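Local coordinates for protein lactate dehydrogenase, adjacent gene encodes predicted malate dehydrogenase (Cryptosporidium parvum, PDB 4ND2) that probably interconverts pyruvate and (S)-lactate, using NADH and NAD(+) as the hydride carrier, at residues Lys25-Asp30 with Phe55-Lys60. Sequence-based numbering, arbitrary orientation.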
ATOM      1  N   LYS A  25       6.723  -7.769   4.291  1.00 19.56           N
ATOM      2  CA  LYS A  25       6.440  -6.820   3.212  1.00 20.26           C
ATOM      3  C   LYS A  25       5.438  -5.746   3.643  1.00 20.52           C
ATOM      4  O   LYS A  25       5.644  -4.564   3.377  1.00 20.45           O
ATOM      5  CB  LYS A  25       5.919  -7.553   1.975  1.00 20.64           C
ATOM      6  CG  LYS A  25       5.574  -6.640   0.807  1.00 21.12           C
ATOM      7  CD  LYS A  25       5.055  -7.426  -0.385  1.00 21.60           C
ATOM      8  CE  LYS A  25       4.912  -6.546  -1.617  1.00 22.10           C
ATOM      9  NZ  LYS A  25       4.103  -5.326  -1.357  1.00 22.43           N
ATOM     10  N   ASP A  26       4.363  -6.161   4.309  1.00 20.92           N
ATOM     11  CA  ASP A  26       3.315  -5.233   4.755  1.00 21.19           C
ATOM     12  C   ASP A  26       3.695  -4.453   6.018  1.00 20.76           C
ATOM     13  O   ASP A  26       2.967  -3.549   6.426  1.00 20.08           O
ATOM     14  CB  ASP A  26       2.008  -5.988   5.026  1.00 21.79           C
ATOM     15  CG  ASP A  26       1.430  -6.643   3.779  1.00 22.58           C
ATOM     16  OD1 ASP A  26       1.765  -6.223   2.652  1.00 23.58           O
ATOM     17  OD2 ASP A  26       0.627  -7.584   3.931  1.00 23.22           O
ATOM     18  N   ASN A  27       4.821  -4.810   6.641  1.00 20.42           N
ATOM     19  CA  ASN A  27       5.205  -4.261   7.942  1.00 20.33           C
ATOM     20  C   ASN A  27       4.079  -4.412   8.975  1.00 19.76           C
ATOM     21  O   ASN A  27       3.838  -3.522   9.790  1.00 19.46           O
ATOM     22  CB  ASN A  27       5.643  -2.796   7.812  1.00 20.93           C
ATOM     23  CG  ASN A  27       6.336  -2.270   9.064  1.00 21.81           C
ATOM     24  OD1 ASN A  27       7.026  -3.004   9.773  1.00 22.75           O
ATOM     25  ND2 ASN A  27       6.158  -0.992   9.335  1.00 22.51           N
ATOM     26  N   LEU A  28       3.396  -5.553   8.926  1.00 19.20           N
ATOM     27  CA  LEU A  28       2.309  -5.857   9.860  1.00 19.04           C
ATOM     28  C   LEU A  28       2.848  -6.156  11.260  1.00 18.90           C
ATOM     29  O   LEU A  28       2.236  -5.788  12.263  1.00 18.56           O
ATOM     30  CB  LEU A  28       1.500  -7.052   9.346  1.00 19.01           C
ATOM     31  CG  LEU A  28       0.335  -7.555  10.200  1.00 19.07           C
ATOM     32  CD1 LEU A  28      -0.738  -6.486  10.336  1.00 19.02           C
ATOM     33  CD2 LEU A  28      -0.240  -8.828   9.597  1.00 19.01           C
ATOM     34  N   ALA A  29       3.987  -6.841  11.317  1.00 18.62           N
ATOM     35  CA  ALA A  29       4.593  -7.231  12.585  1.00 18.85           C
ATOM     36  C   ALA A  29       6.021  -7.716  12.369  1.00 18.90           C
ATOM     37  O   ALA A  29       6.467  -7.894  11.231  1.00 18.51           O
ATOM     38  CB  ALA A  29       3.770  -8.333  13.240  1.00 18.81           C
ATOM     39  N   ASP A  30       6.734  -7.910  13.473  1.00 19.27           N
ATOM     40  CA  ASP A  30       7.965  -8.693  13.460  1.00 19.64           C
ATOM     41  C   ASP A  30       7.567 -10.158  13.364  1.00 19.45           C
ATOM     42  O   ASP A  30       6.487 -10.544  13.818  1.00 19.29           O
ATOM     43  CB  ASP A  30       8.778  -8.477  14.739  1.00 20.05           C
ATOM     44  CG  ASP A  30       9.427  -7.105  14.809  1.00 20.65           C
ATOM     45  OD1 ASP A  30       9.516  -6.398  13.780  1.00 20.66           O
ATOM     46  OD2 ASP A  30       9.869  -6.739  15.915  1.00 21.75           O
ATOM     47  N   PHE A  55      11.295  -3.473   0.175  1.00 18.77           N
ATOM     48  CA  PHE A  55       9.877  -3.182   0.410  1.00 18.89           C
ATOM     49  C   PHE A  55       9.650  -1.933   1.262  1.00 19.04           C
ATOM     50  O   PHE A  55       8.506  -1.519   1.460  1.00 19.19           O
ATOM     51  CB  PHE A  55       9.203  -4.366   1.110  1.00 18.74           C
ATOM     52  CG  PHE A  55       9.167  -5.632   0.296  1.00 18.82           C
ATOM     53  CD1 PHE A  55       8.740  -5.623  -1.027  1.00 18.83           C
ATOM     54  CD2 PHE A  55       9.511  -6.847   0.873  1.00 18.96           C
ATOM     55  CE1 PHE A  55       8.688  -6.794  -1.764  1.00 18.97           C
ATOM     56  CE2 PHE A  55       9.461  -8.021   0.140  1.00 18.90           C
ATOM     57  CZ  PHE A  55       9.048  -7.994  -1.179  1.00 18.98           C
ATOM     58  N   GLY A  56      10.726  -1.350   1.787  1.00 19.02           N
ATOM     59  CA  GLY A  56      10.628  -0.206   2.684  1.00 18.99           C
ATOM     60  C   GLY A  56      10.030  -0.552   4.039  1.00 19.21           C
ATOM     61  O   GLY A  56       9.408   0.297   4.676  1.00 19.59           O
ATOM     62  N   SER A  57      10.217  -1.796   4.478  1.00 18.70           N
ATOM     63  CA  SER A  57       9.695  -2.267   5.763  1.00 18.42           C
ATOM     64  C   SER A  57      10.811  -2.346   6.796  1.00 18.45           C
ATOM     65  O   SER A  57      11.944  -2.665   6.454  1.00 18.25           O
ATOM     66  CB  SER A  57       9.072  -3.654   5.596  1.00 18.40           C
ATOM     67  OG  SER A  57       8.701  -4.213   6.846  1.00 18.07           O
ATOM     68  N   THR A  58      10.483  -2.066   8.056  1.00 18.32           N
ATOM     69  CA  THR A  58      11.434  -2.220   9.160  1.00 18.65           C
ATOM     70  C   THR A  58      11.113  -3.441  10.030  1.00 18.60           C
ATOM     71  O   THR A  58      11.657  -3.581  11.130  1.00 18.24           O
ATOM     72  CB  THR A  58      11.489  -0.956  10.048  1.00 18.77           C
ATOM     73  OG1 THR A  58      10.186  -0.664  10.559  1.00 19.08           O
ATOM     74  CG2 THR A  58      11.993   0.234   9.257  1.00 18.85           C
ATOM     75  N   SER A  59      10.240  -4.325   9.539  1.00 18.83           N
ATOM     76  CA  SER A  59       9.939  -5.579  10.230  1.00 19.48           C
ATOM     77  C   SER A  59      11.212  -6.396  10.433  1.00 20.07           C
ATOM     78  O   SER A  59      12.033  -6.500   9.523  1.00 19.72           O
ATOM     79  CB  SER A  59       8.940  -6.426   9.433  1.00 19.52           C
ATOM     80  OG  SER A  59       7.636  -5.886   9.481  1.00 19.35           O
ATOM     81  N   LYS A  60      11.368  -6.956  11.630  1.00 21.19           N
ATOM     82  CA  LYS A  60      12.438  -7.910  11.910  1.00 22.34           C
ATOM     83  C   LYS A  60      11.920  -9.326  11.694  1.00 22.06           C
ATOM     84  O   LYS A  60      10.829  -9.669  12.155  1.00 22.32           O
ATOM     85  CB  LYS A  60      12.936  -7.765  13.346  1.00 23.64           C
ATOM     86  CG  LYS A  60      13.402  -6.364  13.686  1.00 25.25           C
ATOM     87  CD  LYS A  60      14.361  -6.346  14.864  1.00 26.71           C
ATOM     88  CE  LYS A  60      14.705  -4.917  15.257  1.00 27.57           C
ATOM     89  NZ  LYS A  60      15.415  -4.195  14.164  1.00 28.24           N
TER
HETATM   90  O   HOH W   1       6.469  -1.852   4.101  1.00 46.27           O
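Lys25 lays its aliphatic chain across the ring of Phe55, the two side chains crossing at about a right angle. CG is anti to the backbone N (chi1 179°) and stands over the ring centre, 3.8 Å from the centroid, a CH-pi contact. CB and CE of Lys25 flank it, meeting CD2 and CE1 of Phe55. A long lysine suits this place because its methylenes cover the aromatic face while NZ runs on to Asp26 of a neighbouring subunit, with which it forms a salt bridge. A water links their backbones, donating to Lys25 O (2.9 Å) and weakly to Phe55 O.

At the far end Lys60 N lies 2.9 Å from Asp30 OD1 in a nearly straight bond (176°), yet approaches from well above the carboxylate plane. Aspartate suits the site because its carboxylate can accept this amide and also pair, through the same OD1, with the charge of Arg4. Between these ends the short side chain of Ser59 brings its OG to 2.9 Å from Ala29 O. Ser57 OG accepts from Ser59 N (3.1 Å), an ST turn, and is hydrogen-bonded to Gly24 O, tying the loop to the end of helix 14-26.

The contact thus joins the exits of helices 14-26 and 40-55, both ended by Schellman motifs, where the chain enters neighbouring parallel strands of the Rossmann fold. Methylenes on a ring hold one end; an amide and a guanidinium on one carboxylate oxygen hold the other.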